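Local coordinates for protein succinylglutamate desuccinylase (Chromobacterium violaceum, PDB 1YW4) that probably hydrolyses N-succinyl-L-glutamate to succinate and L-glutamate, using a bound zinc ion, in the last step of the arginine succinyltransferase pathway of arginine degradation, at residues 46-51 with 137-142; 82-87 with 238-243; 261-266 with 321-326; 277-282 with 306-311. One frame throughout, in Å; residues are numbered along the deposited sequence.

Interaction 1 (46-51 with 137-142)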
loop_
_atom_site.group_PDB
_atom_site.type_symbol
_atom_site.label_atom_id
_atom_site.label_comp_id
_atom_site.label_asym_id
_atom_site.label_seq_id
_atom_site.Cartn_x
_atom_site.Cartn_y
_atom_site.Cartn_z
ATOM N N ALA A 46 -12.579 -32.641 -13.589
ATOM C CA ALA A 46 -11.847 -31.740 -14.479
ATOM C C ALA A 46 -11.992 -30.283 -14.040
ATOM O O ALA A 46 -12.975 -29.916 -13.397
ATOM C CB ALA A 46 -12.342 -31.908 -15.907
ATOM N N ASP A 47 -11.008 -29.453 -14.375
ATOM C CA ASP A 47 -11.075 -28.040 -14.012
ATOM C C ASP A 47 -12.282 -27.426 -14.693
ATOM O O ASP A 47 -12.626 -27.804 -15.809
ATOM C CB ASP A 47 -9.821 -27.289 -14.458
ATOM C CG ASP A 47 -8.591 -27.674 -13.657
ATOM O OD1 ASP A 47 -8.731 -27.909 -12.438
ATOM O OD2 ASP A 47 -7.490 -27.724 -14.248
ATOM N N SER A 48 -12.915 -26.469 -14.024
ATOM C CA SER A 48 -14.096 -25.820 -14.572
ATOM C C SER A 48 -13.780 -24.399 -14.999
ATOM O O SER A 48 -13.295 -23.592 -14.208
ATOM C CB SER A 48 -15.215 -25.827 -13.538
ATOM O OG SER A 48 -15.625 -27.163 -13.269
ATOM N N VAL A 49 -14.067 -24.095 -16.258
ATOM C CA VAL A 49 -13.777 -22.777 -16.791
ATOM C C VAL A 49 -15.011 -22.034 -17.269
ATOM O O VAL A 49 -15.806 -22.571 -18.025
ATOM C CB VAL A 49 -12.749 -22.887 -17.942
ATOM C CG1 VAL A 49 -12.515 -21.531 -18.582
ATOM C CG2 VAL A 49 -11.430 -23.437 -17.392
ATOM N N LEU A 50 -15.173 -20.799 -16.796
ATOM C CA LEU A 50 -16.290 -19.952 -17.201
ATOM C C LEU A 50 -15.723 -18.785 -17.998
ATOM O O LEU A 50 -14.917 -18.014 -17.480
ATOM C CB LEU A 50 -17.037 -19.408 -15.977
ATOM C CG LEU A 50 -18.098 -18.335 -16.270
ATOM C CD1 LEU A 50 -19.105 -18.885 -17.262
ATOM C CD2 LEU A 50 -18.800 -17.905 -14.980
ATOM N N LEU A 51 -16.111 -18.675 -19.262
ATOM C CA LEU A 51 -15.663 -17.564 -20.089
ATOM C C LEU A 51 -16.902 -16.750 -20.453
ATOM O O LEU A 51 -17.830 -17.253 -21.091
ATOM C CB LEU A 51 -15.000 -18.053 -21.377
ATOM C CG LEU A 51 -13.795 -19.009 -21.285
ATOM C CD1 LEU A 51 -13.301 -19.312 -22.703
ATOM C CD2 LEU A 51 -12.682 -18.391 -20.454
ATOM N N ALA A 137 -20.959 -25.009 -8.714
ATOM C CA ALA A 137 -21.325 -25.864 -7.595
ATOM C C ALA A 137 -20.956 -27.315 -7.918
ATOM O O ALA A 137 -20.667 -28.106 -7.018
ATOM C CB ALA A 137 -22.822 -25.740 -7.315
ATOM N N GLY A 138 -20.962 -27.650 -9.206
ATOM C CA GLY A 138 -20.631 -28.999 -9.633
ATOM C C GLY A 138 -19.148 -29.217 -9.847
ATOM O O GLY A 138 -18.707 -30.327 -10.147
ATOM N N ALA A 139 -18.367 -28.158 -9.683
ATOM C CA ALA A 139 -16.925 -28.242 -9.875
ATOM C C ALA A 139 -16.226 -28.998 -8.745
ATOM O O ALA A 139 -16.520 -28.791 -7.570
ATOM C CB ALA A 139 -16.342 -26.840 -9.997
ATOM N N ARG A 140 -15.294 -29.871 -9.109
ATOM C CA ARG A 140 -14.560 -30.640 -8.116
ATOM C C ARG A 140 -13.082 -30.293 -8.150
ATOM O O ARG A 140 -12.342 -30.603 -7.220
ATOM C CB ARG A 140 -14.770 -32.137 -8.351
ATOM C CG ARG A 140 -16.170 -32.593 -7.952
ATOM C CD ARG A 140 -16.343 -32.470 -6.442
ATOM N NE ARG A 140 -17.646 -31.936 -6.055
ATOM C CZ ARG A 140 -18.810 -32.519 -6.321
ATOM N NH1 ARG A 140 -19.941 -31.951 -5.922
ATOM N NH2 ARG A 140 -18.845 -33.667 -6.989
ATOM N N ALA A 141 -12.663 -29.642 -9.228
ATOM C CA ALA A 141 -11.279 -29.232 -9.383
ATOM C C ALA A 141 -11.228 -27.711 -9.305
ATOM O O ALA A 141 -11.924 -27.105 -8.488
ATOM C CB ALA A 141 -10.734 -29.720 -10.720
ATOM N N ARG A 142 -10.420 -27.089 -10.153
ATOM C CA ARG A 142 -10.306 -25.636 -10.138
ATOM C C ARG A 142 -11.553 -24.946 -10.701
ATOM O O ARG A 142 -12.235 -25.480 -11.572
ATOM C CB ARG A 142 -9.075 -25.199 -10.931
ATOM C CG ARG A 142 -7.748 -25.714 -10.389
ATOM C CD ARG A 142 -6.585 -25.069 -11.124
ATOM N NE ARG A 142 -6.586 -25.386 -12.548
ATOM C CZ ARG A 142 -5.840 -24.761 -13.454
ATOM N NH1 ARG A 142 -5.028 -23.778 -13.089
ATOM N NH2 ARG A 142 -5.903 -25.114 -14.728
HETATM O O HOH W 1 -13.617 -28.065 -11.294
HETATM O O HOH W 2 -15.219 -31.061 -11.687
#
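Asp47 and Ser48 meet Arg142 where two neighbouring parallel strands of the zinc-exopeptidase-like catalytic domain begin, strand 48-53 and strand 143-151, the latter reached through a short loop after helix 120-137. The first backbone bond of this pairing is nearly straight, running from Ser48 N to Arg142 O over 2.7 Å. One residue earlier, the side chain of Asp47 takes over the pairing. Its CG lies beside the backbone N (chi1 -70°), and the carboxylate takes up three donors of a single arginine. Arg142 N gives its hydrogen to Asp47 OD1 at 3.0 Å, on the anti side and close to the carboxylate plane. A bend at chi3 sets Arg142 NE near the other oxygen: Arg142 NE makes a weak bond to Asp47 OD2 at 3.0 Å within the salt bridge, and Arg142 NH2 approaches the same OD2 at 3.1 Å from well above the carboxylate plane. The two flat groups are therefore not coplanar but inclined by 61°. With both oxygens engaged, the rotation of the carboxylate is fixed by main chain and side chain together. Ser48 OG rests against Ala139 CB at 3.4 Å, while its main polar partner is Arg83 NH2 of the adjoining strand 83-88. Two waters bridge further backbone groups. Water 1 accepts from Ala141 N and Ser48 OG and donates to Ala46 O and Arg142 O; water 2 accepts from Arg140 N at 2.8 Å and donates to Ala46 O.

Interaction 2 (82-87 with 238-243)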
loop_
_atom_site.group_PDB
_atom_site.type_symbol
_atom_site.label_atom_id
_atom_site.label_comp_id
_atom_site.label_asym_id
_atom_site.label_seq_id
_atom_site.Cartn_x
_atom_site.Cartn_y
_atom_site.Cartn_z
ATOM N N CYS A 82 -11.738 -29.752 -20.067
ATOM C CA CYS A 82 -12.222 -29.048 -18.888
ATOM C C CYS A 82 -13.728 -28.889 -19.005
ATOM O O CYS A 82 -14.299 -29.051 -20.081
ATOM C CB CYS A 82 -11.638 -27.635 -18.790
ATOM S SG CYS A 82 -9.869 -27.437 -18.980
ATOM N N ARG A 83 -14.369 -28.578 -17.885
ATOM C CA ARG A 83 -15.798 -28.308 -17.891
ATOM C C ARG A 83 -15.814 -26.852 -18.344
ATOM O O ARG A 83 -15.281 -25.990 -17.654
ATOM C CB ARG A 83 -16.382 -28.406 -16.488
ATOM C CG ARG A 83 -16.431 -29.814 -15.923
ATOM C CD ARG A 83 -17.081 -29.816 -14.556
ATOM N NE ARG A 83 -18.520 -29.549 -14.607
ATOM C CZ ARG A 83 -19.122 -28.572 -13.932
ATOM N NH1 ARG A 83 -20.428 -28.417 -14.022
ATOM N NH2 ARG A 83 -18.417 -27.739 -13.180
ATOM N N LEU A 84 -16.421 -26.586 -19.495
ATOM C CA LEU A 84 -16.465 -25.239 -20.044
ATOM C C LEU A 84 -17.863 -24.654 -20.211
ATOM O O LEU A 84 -18.741 -25.266 -20.820
ATOM C CB LEU A 84 -15.762 -25.226 -21.407
ATOM C CG LEU A 84 -15.882 -23.984 -22.301
ATOM C CD1 LEU A 84 -15.252 -22.799 -21.595
ATOM C CD2 LEU A 84 -15.204 -24.217 -23.648
ATOM N N LEU A 85 -18.062 -23.461 -19.673
ATOM C CA LEU A 85 -19.328 -22.764 -19.840
ATOM C C LEU A 85 -19.026 -21.429 -20.528
ATOM O O LEU A 85 -18.273 -20.619 -20.005
ATOM C CB LEU A 85 -19.991 -22.503 -18.494
ATOM C CG LEU A 85 -21.274 -21.660 -18.547
ATOM C CD1 LEU A 85 -22.291 -22.262 -19.516
ATOM C CD2 LEU A 85 -21.868 -21.589 -17.145
ATOM N N VAL A 86 -19.596 -21.223 -21.711
ATOM C CA VAL A 86 -19.410 -19.978 -22.444
ATOM C C VAL A 86 -20.694 -19.161 -22.353
ATOM O O VAL A 86 -21.798 -19.688 -22.547
ATOM C CB VAL A 86 -19.102 -20.217 -23.939
ATOM C CG1 VAL A 86 -19.062 -18.887 -24.679
ATOM C CG2 VAL A 86 -17.752 -20.929 -24.092
HETATM N N MSE A 87 -20.534 -17.880 -22.044
HETATM C CA MSE A 87 -21.664 -16.976 -21.946
HETATM C C MSE A 87 -21.521 -15.735 -22.819
HETATM O O MSE A 87 -20.580 -14.961 -22.659
HETATM C CB MSE A 87 -21.854 -16.497 -20.514
HETATM C CG MSE A 87 -22.285 -17.536 -19.533
HETATM SE SE MSE A 87 -22.514 -16.748 -17.799
HETATM C CE MSE A 87 -23.960 -17.781 -17.121
ATOM N N GLY A 238 -4.890 -23.130 -24.701
ATOM C CA GLY A 238 -4.016 -24.025 -23.958
ATOM C C GLY A 238 -4.652 -24.487 -22.661
ATOM O O GLY A 238 -4.416 -25.604 -22.192
ATOM N N LEU A 239 -5.465 -23.620 -22.071
ATOM C CA LEU A 239 -6.144 -23.960 -20.833
ATOM C C LEU A 239 -7.195 -25.038 -21.088
ATOM O O LEU A 239 -7.261 -26.034 -20.374
ATOM C CB LEU A 239 -6.807 -22.712 -20.233
ATOM C CG LEU A 239 -7.707 -22.989 -19.033
ATOM C CD1 LEU A 239 -6.895 -23.673 -17.945
ATOM C CD2 LEU A 239 -8.314 -21.690 -18.519
ATOM N N LEU A 240 -8.009 -24.850 -22.120
ATOM C CA LEU A 240 -9.053 -25.823 -22.432
ATOM C C LEU A 240 -8.485 -27.178 -22.840
ATOM O O LEU A 240 -9.015 -28.217 -22.451
ATOM C CB LEU A 240 -9.945 -25.294 -23.548
ATOM C CG LEU A 240 -10.609 -23.943 -23.242
ATOM C CD1 LEU A 240 -11.385 -23.490 -24.455
ATOM C CD2 LEU A 240 -11.499 -24.068 -22.018
ATOM N N SER A 241 -7.416 -27.169 -23.628
ATOM C CA SER A 241 -6.800 -28.415 -24.081
ATOM C C SER A 241 -6.009 -29.115 -22.989
ATOM O O SER A 241 -6.301 -30.256 -22.628
ATOM C CB SER A 241 -5.883 -28.153 -25.276
ATOM O OG SER A 241 -6.647 -27.911 -26.437
ATOM N N ASN A 242 -4.997 -28.429 -22.475
ATOM C CA ASN A 242 -4.152 -28.975 -21.425
ATOM C C ASN A 242 -4.086 -28.005 -20.254
ATOM O O ASN A 242 -3.149 -27.214 -20.133
ATOM C CB ASN A 242 -2.748 -29.246 -21.966
ATOM C CG ASN A 242 -1.828 -29.832 -20.916
ATOM O OD1 ASN A 242 -2.196 -30.768 -20.203
ATOM N ND2 ASN A 242 -0.621 -29.290 -20.817
ATOM N N PRO A 243 -5.088 -28.065 -19.370
ATOM C CA PRO A 243 -5.195 -27.210 -18.186
ATOM C C PRO A 243 -4.203 -27.536 -17.072
ATOM O O PRO A 243 -4.081 -26.781 -16.107
ATOM C CB PRO A 243 -6.641 -27.420 -17.754
ATOM C CG PRO A 243 -6.861 -28.859 -18.087
ATOM C CD PRO A 243 -6.244 -28.976 -19.463
#
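Cys82, at the entrance to strand 83-88, faces the last turn of helix 230-241, and two kinds of contact, one around sulfur and one purely aliphatic, join the segments here. The sulfur contact comes first along the strand. Cys82 SG, held beside its own backbone N (chi1 -49°), points at the carboxyl end of the helix, where it stands 3.3 Å from Leu239 O and 3.7 Å from Leu240 O. The chain leaves helical geometry at Asn242, whose N still closes the final turn on Gly238 O, and this exit brings the ring of Pro243 back to the same sulfur: Pro243 CG lies 3.4 Å from Cys82 SG and Pro243 CB 3.5 Å from it. The thiol thus touches both carbonyl oxygens and a proline ring. The aliphatic contact is made by Leu84, two residues on and on the same side of the strand. Its CG is anti to the backbone N (chi1 170°), and its two methyls meet those of Leu240, with Leu84 CD2 4.0 Å from Leu240 CD1 and Leu84 CD1 4.0 Å from Leu240 CD2. The two side chains cross at about a right angle, methyl pair against methyl pair. Leu240 also touches Met69 of helix 61-75 and Leu84 touches Leu51, so the pair belongs to the hydrophobic layer between helices and sheet in this alpha/beta catalytic domain. No hydrogen bond passes between the segments. Their association rests on buried side-chain packing and on the approach of the sulfur to the carbonyl oxygens, where the partial negative charge of the helix end may polarise the sulfur.

Interaction 3 (261-266 with 321-326)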
loop_
_atom_site.group_PDB
_atom_site.type_symbol
_atom_site.label_atom_id
_atom_site.label_comp_id
_atom_site.label_asym_id
_atom_site.label_seq_id
_atom_site.Cartn_x
_atom_site.Cartn_y
_atom_site.Cartn_z
ATOM N N LYS A 261 -6.674 4.556 -4.371
ATOM C CA LYS A 261 -6.159 5.345 -3.259
ATOM C C LYS A 261 -7.310 6.211 -2.752
ATOM O O LYS A 261 -7.581 6.259 -1.555
ATOM C CB LYS A 261 -4.996 6.225 -3.721
ATOM C CG LYS A 261 -4.338 7.041 -2.617
ATOM C CD LYS A 261 -3.177 7.864 -3.158
ATOM C CE LYS A 261 -2.591 8.784 -2.089
ATOM N NZ LYS A 261 -1.492 9.646 -2.627
ATOM N N TYR A 262 -7.985 6.885 -3.680
ATOM C CA TYR A 262 -9.125 7.742 -3.362
ATOM C C TYR A 262 -9.855 8.135 -4.649
ATOM O O TYR A 262 -9.266 8.126 -5.732
ATOM C CB TYR A 262 -8.677 9.012 -2.625
ATOM C CG TYR A 262 -7.780 9.932 -3.432
ATOM C CD1 TYR A 262 -6.398 9.739 -3.463
ATOM C CD2 TYR A 262 -8.315 11.001 -4.159
ATOM C CE1 TYR A 262 -5.566 10.585 -4.196
ATOM C CE2 TYR A 262 -7.493 11.854 -4.899
ATOM C CZ TYR A 262 -6.117 11.638 -4.909
ATOM O OH TYR A 262 -5.289 12.474 -5.627
ATOM N N ASP A 263 -11.134 8.480 -4.528
ATOM C CA ASP A 263 -11.918 8.873 -5.693
ATOM C C ASP A 263 -11.958 10.388 -5.840
ATOM O O ASP A 263 -11.889 11.125 -4.853
ATOM C CB ASP A 263 -13.353 8.352 -5.592
ATOM C CG ASP A 263 -13.421 6.855 -5.397
ATOM O OD1 ASP A 263 -12.629 6.131 -6.034
ATOM O OD2 ASP A 263 -14.277 6.402 -4.614
ATOM N N LEU A 264 -12.064 10.847 -7.082
ATOM C CA LEU A 264 -12.131 12.275 -7.369
ATOM C C LEU A 264 -13.587 12.710 -7.310
ATOM O O LEU A 264 -14.267 12.747 -8.333
ATOM C CB LEU A 264 -11.570 12.561 -8.763
ATOM C CG LEU A 264 -10.077 12.307 -8.962
ATOM C CD1 LEU A 264 -9.730 12.413 -10.434
ATOM C CD2 LEU A 264 -9.281 13.317 -8.139
ATOM N N VAL A 265 -14.062 13.026 -6.109
ATOM C CA VAL A 265 -15.442 13.455 -5.916
ATOM C C VAL A 265 -15.694 14.774 -6.644
ATOM O O VAL A 265 -14.984 15.755 -6.430
ATOM C CB VAL A 265 -15.765 13.641 -4.410
ATOM C CG1 VAL A 265 -17.224 14.035 -4.232
ATOM C CG2 VAL A 265 -15.461 12.363 -3.647
ATOM N N LYS A 266 -16.701 14.795 -7.509
ATOM C CA LYS A 266 -17.019 16.008 -8.249
ATOM C C LYS A 266 -18.253 16.743 -7.732
ATOM O O LYS A 266 -19.277 16.136 -7.414
ATOM C CB LYS A 266 -17.184 15.692 -9.740
ATOM C CG LYS A 266 -15.937 15.975 -10.582
ATOM C CD LYS A 266 -14.692 15.277 -10.034
ATOM C CE LYS A 266 -13.482 15.500 -10.934
ATOM N NZ LYS A 266 -13.105 16.937 -11.039
ATOM N N ALA A 321 -15.650 11.276 -10.518
ATOM C CA ALA A 321 -15.380 11.442 -11.938
ATOM C C ALA A 321 -14.028 10.840 -12.293
ATOM O O ALA A 321 -13.386 11.246 -13.262
ATOM C CB ALA A 321 -15.400 12.917 -12.294
ATOM N N GLY A 322 -13.603 9.861 -11.504
ATOM C CA GLY A 322 -12.327 9.220 -11.750
ATOM C C GLY A 322 -11.739 8.661 -10.473
ATOM O O GLY A 322 -12.164 9.019 -9.374
ATOM N N ILE A 323 -10.760 7.776 -10.616
ATOM C CA ILE A 323 -10.118 7.175 -9.461
ATOM C C ILE A 323 -8.595 7.245 -9.539
ATOM O O ILE A 323 -7.992 6.946 -10.574
ATOM C CB ILE A 323 -10.535 5.698 -9.286
ATOM C CG1 ILE A 323 -10.177 4.897 -10.537
ATOM C CG2 ILE A 323 -12.031 5.606 -9.014
ATOM C CD1 ILE A 323 -10.490 3.412 -10.421
ATOM N N VAL A 324 -7.984 7.663 -8.437
ATOM C CA VAL A 324 -6.538 7.755 -8.350
ATOM C C VAL A 324 -6.045 6.463 -7.711
ATOM O O VAL A 324 -6.431 6.121 -6.589
ATOM C CB VAL A 324 -6.105 8.967 -7.495
ATOM C CG1 VAL A 324 -4.592 8.971 -7.320
ATOM C CG2 VAL A 324 -6.558 10.260 -8.168
ATOM N N VAL A 325 -5.213 5.730 -8.443
ATOM C CA VAL A 325 -4.672 4.475 -7.941
ATOM C C VAL A 325 -3.210 4.651 -7.548
ATOM O O VAL A 325 -2.548 5.591 -7.988
ATOM C CB VAL A 325 -4.758 3.350 -9.004
ATOM C CG1 VAL A 325 -6.210 3.075 -9.363
ATOM C CG2 VAL A 325 -3.967 3.746 -10.247
ATOM N N GLU A 326 -2.727 3.733 -6.713
ATOM C CA GLU A 326 -1.345 3.725 -6.235
ATOM C C GLU A 326 -0.807 2.300 -6.287
ATOM O O GLU A 326 -1.570 1.335 -6.265
ATOM C CB GLU A 326 -1.284 4.224 -4.790
ATOM C CG GLU A 326 -2.111 3.375 -3.835
ATOM C CD GLU A 326 -2.001 3.827 -2.396
ATOM O OE1 GLU A 326 -2.617 3.171 -1.537
ATOM O OE2 GLU A 326 -1.307 4.829 -2.128
HETATM O O HOH W 3 0.306 6.956 -2.871
#
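Strands 261-265 and 322-326 run antiparallel, their axes 4.7 Å apart at closest approach, with Tyr262 and Val324 as a hydrogen-bonded pair and Asp263 and Ile323 as a non-hydrogen-bonded one. Lys261 and Tyr262 both face Val324 in a classic beta bulge: Val324 O accepts from Lys261 N at 2.7 Å and only weakly from Tyr262 N. Tyr262 CG sits between its backbone N and carbonyl carbon (chi1 64°), and the ring then lies across Val324, whose CB makes a CH-pi contact 3.9 Å from the centroid, over the face, while CG2 touches Tyr262 CZ. This pairing belongs to the barrel-sandwich hybrid domain, where strand 307-309 borders the other edge of strand 320-328. Leu264 CD2 adds a looser contact with Val324 CG2. Leu264 also centres an inverse gamma turn, and its N and O bond to Gly322 O and Ala321 N. At Gly322 (phi 153°) a CB would jam against the preceding carbonyl oxygen. The extended Lys261 chain crosses Glu326 at about a right angle. Lys261 NZ and Glu326 OE2 stay 4.8 Å apart, bridged by water 3 through a weak bond at the lysine, while Glu326 OE1 forms a salt bridge with Arg259.

Interaction 4 (277-282 with 306-311)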
loop_
_atom_site.group_PDB
_atom_site.type_symbol
_atom_site.label_atom_id
_atom_site.label_comp_id
_atom_site.label_asym_id
_atom_site.label_seq_id
_atom_site.Cartn_x
_atom_site.Cartn_y
_atom_site.Cartn_z
ATOM N N ASP A 277 -9.227 14.992 -22.584
ATOM C CA ASP A 277 -10.430 14.165 -22.582
ATOM C C ASP A 277 -10.130 12.726 -22.987
ATOM O O ASP A 277 -10.865 11.808 -22.629
ATOM C CB ASP A 277 -11.474 14.751 -23.533
ATOM C CG ASP A 277 -12.836 14.109 -23.367
ATOM O OD1 ASP A 277 -13.498 14.370 -22.337
ATOM O OD2 ASP A 277 -13.247 13.338 -24.261
ATOM N N SER A 278 -9.048 12.537 -23.733
ATOM C CA SER A 278 -8.655 11.210 -24.192
ATOM C C SER A 278 -7.510 10.615 -23.375
ATOM O O SER A 278 -6.847 9.683 -23.829
ATOM C CB SER A 278 -8.228 11.272 -25.657
ATOM O OG SER A 278 -6.998 11.971 -25.785
ATOM N N VAL A 279 -7.263 11.151 -22.183
ATOM C CA VAL A 279 -6.180 10.635 -21.342
ATOM C C VAL A 279 -6.314 9.122 -21.149
ATOM O O VAL A 279 -7.398 8.620 -20.851
ATOM C CB VAL A 279 -6.161 11.333 -19.950
ATOM C CG1 VAL A 279 -7.469 11.098 -19.221
ATOM C CG2 VAL A 279 -4.987 10.820 -19.126
ATOM N N GLU A 280 -5.212 8.399 -21.325
ATOM C CA GLU A 280 -5.219 6.943 -21.178
ATOM C C GLU A 280 -5.313 6.501 -19.724
ATOM O O GLU A 280 -4.890 7.218 -18.816
ATOM C CB GLU A 280 -3.954 6.336 -21.798
ATOM C CG GLU A 280 -3.905 6.394 -23.318
ATOM C CD GLU A 280 -2.641 5.786 -23.895
ATOM O OE1 GLU A 280 -2.557 5.674 -25.136
ATOM O OE2 GLU A 280 -1.731 5.422 -23.121
ATOM N N ASN A 281 -5.871 5.312 -19.506
ATOM C CA ASN A 281 -5.981 4.780 -18.157
ATOM C C ASN A 281 -4.583 4.454 -17.648
ATOM O O ASN A 281 -3.695 4.087 -18.426
ATOM C CB ASN A 281 -6.828 3.501 -18.120
ATOM C CG ASN A 281 -8.311 3.773 -18.249
ATOM O OD1 ASN A 281 -8.872 4.585 -17.508
ATOM N ND2 ASN A 281 -8.964 3.081 -19.187
ATOM N N PHE A 282 -4.410 4.583 -16.337
ATOM C CA PHE A 282 -3.145 4.318 -15.655
ATOM C C PHE A 282 -2.086 5.363 -15.971
ATOM O O PHE A 282 -0.894 5.122 -15.792
ATOM C CB PHE A 282 -2.635 2.917 -16.001
ATOM C CG PHE A 282 -3.478 1.809 -15.428
ATOM C CD1 PHE A 282 -3.512 1.578 -14.053
ATOM C CD2 PHE A 282 -4.247 1.001 -16.263
ATOM C CE1 PHE A 282 -4.303 0.555 -13.519
ATOM C CE2 PHE A 282 -5.038 -0.021 -15.740
ATOM C CZ PHE A 282 -5.068 -0.246 -14.369
ATOM N N GLU A 306 1.214 7.783 -8.147
ATOM C CA GLU A 306 -0.197 7.636 -8.461
ATOM C C GLU A 306 -0.495 7.698 -9.963
ATOM O O GLU A 306 0.282 8.243 -10.742
ATOM C CB GLU A 306 -1.019 8.700 -7.728
ATOM C CG GLU A 306 -0.311 9.361 -6.557
ATOM C CD GLU A 306 0.426 10.623 -6.976
ATOM O OE1 GLU A 306 1.520 10.522 -7.592
ATOM O OE2 GLU A 306 -0.111 11.722 -6.701
ATOM N N ARG A 307 -1.621 7.115 -10.358
ATOM C CA ARG A 307 -2.040 7.104 -11.752
ATOM C C ARG A 307 -3.551 7.303 -11.782
ATOM O O ARG A 307 -4.251 6.954 -10.832
ATOM C CB ARG A 307 -1.678 5.768 -12.414
ATOM C CG ARG A 307 -0.190 5.430 -12.398
ATOM C CD ARG A 307 0.047 3.996 -12.854
ATOM N NE ARG A 307 1.469 3.669 -12.952
ATOM C CZ ARG A 307 2.229 3.917 -14.013
ATOM N NH1 ARG A 307 1.704 4.496 -15.087
ATOM N NH2 ARG A 307 3.519 3.589 -13.997
ATOM N N ILE A 308 -4.050 7.869 -12.871
ATOM C CA ILE A 308 -5.478 8.110 -13.011
ATOM C C ILE A 308 -6.098 6.885 -13.683
ATOM O O ILE A 308 -5.488 6.265 -14.557
ATOM C CB ILE A 308 -5.729 9.390 -13.864
ATOM C CG1 ILE A 308 -7.193 9.835 -13.767
ATOM C CG2 ILE A 308 -5.356 9.121 -15.304
ATOM C CD1 ILE A 308 -7.664 10.116 -12.346
ATOM N N LEU A 309 -7.302 6.522 -13.266
ATOM C CA LEU A 309 -7.964 5.367 -13.851
ATOM C C LEU A 309 -9.449 5.655 -14.042
ATOM O O LEU A 309 -10.095 6.217 -13.161
ATOM C CB LEU A 309 -7.765 4.146 -12.950
ATOM C CG LEU A 309 -8.325 2.814 -13.453
ATOM C CD1 LEU A 309 -7.699 2.462 -14.801
ATOM C CD2 LEU A 309 -8.027 1.718 -12.434
ATOM N N PHE A 310 -9.970 5.288 -15.209
ATOM C CA PHE A 310 -11.379 5.487 -15.548
ATOM C C PHE A 310 -11.888 6.917 -15.345
ATOM O O PHE A 310 -12.919 7.135 -14.715
ATOM C CB PHE A 310 -12.239 4.514 -14.739
ATOM C CG PHE A 310 -11.859 3.078 -14.934
ATOM C CD1 PHE A 310 -11.899 2.184 -13.870
ATOM C CD2 PHE A 310 -11.453 2.618 -16.183
ATOM C CE1 PHE A 310 -11.532 0.851 -14.043
ATOM C CE2 PHE A 310 -11.086 1.291 -16.371
ATOM C CZ PHE A 310 -11.124 0.403 -15.296
ATOM N N PRO A 311 -11.175 7.915 -15.889
ATOM C CA PRO A 311 -11.608 9.309 -15.737
ATOM C C PRO A 311 -12.928 9.586 -16.469
ATOM O O PRO A 311 -13.117 9.144 -17.602
ATOM C CB PRO A 311 -10.447 10.091 -16.339
ATOM C CG PRO A 311 -9.996 9.184 -17.444
ATOM C CD PRO A 311 -9.986 7.828 -16.755
#
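Leu309 projects between Asn281 and Phe282, and its isobutyl group lies alongside Phe282, pointing the same way. Leu309 CD1 sits over one face of the Phe282 ring, 3.8 Å from the centroid and displaced toward the rim. The same methyl fits against Asn281 CB at 3.6 Å, so it fills the angle between the amide-bearing side chain and the aromatic ring. On its other flank, Leu309 CG lies over a face of the neighbouring Phe310 ring, which sets the leucine between two phenylalanines. A second bump is Val279, whose two methyls diverge: CG1 meets Pro311 CG at 3.6 Å, and CG2 touches Ile308 CG2 at 4.2 Å. The contact belongs to the barrel-sandwich hybrid domain, where the loop ahead of strand 283-284 lies against strand 307-309 and the turn that follows it. That turn carries Phe310, whose side chain is about 6 Å from that of Glu214, the predicted active-site residue. Three hydrogen bonds hold the shapes in place. Phe282 N reaches Ile308 O at 2.7 Å, though with a bent N-H direction (134°). Asn281 places its CG beside the backbone N (chi1 -76°), and OD1 receives Phe310 N at 2.6 Å, a short bond tilted out of the amide plane; the amide itself stands steeply to the Phe310 ring. Arg307 extends from CG to NE past the Phe282 carbonyl oxygen, and its NH1 meets Phe282 O at 2.8 Å, in the guanidinium plane and nearly along the C=O axis.

In the fold
The four contacts fall into two pairs on opposite sides of the chain's centre. Interactions 1 and 2, with centres 9 Å apart, share the catalytic-domain strands 48-53 and 83-88, joined by Val49 N to Arg83 O at 2.6 Å. Interactions 3 and 4, 10 Å apart, share the hybrid domain, where strand 307-309 pairs with strand 320-328 through Leu309 N and Ile323 O. Between the pairs the centres are 34 to 37 Å apart. The zinc, bound by His56, Glu59 and His149, lies nearer the second pair: about 8 Å from the side chain of Phe310 in interaction 4 and about 14 Å from that of Ile323 in interaction 3.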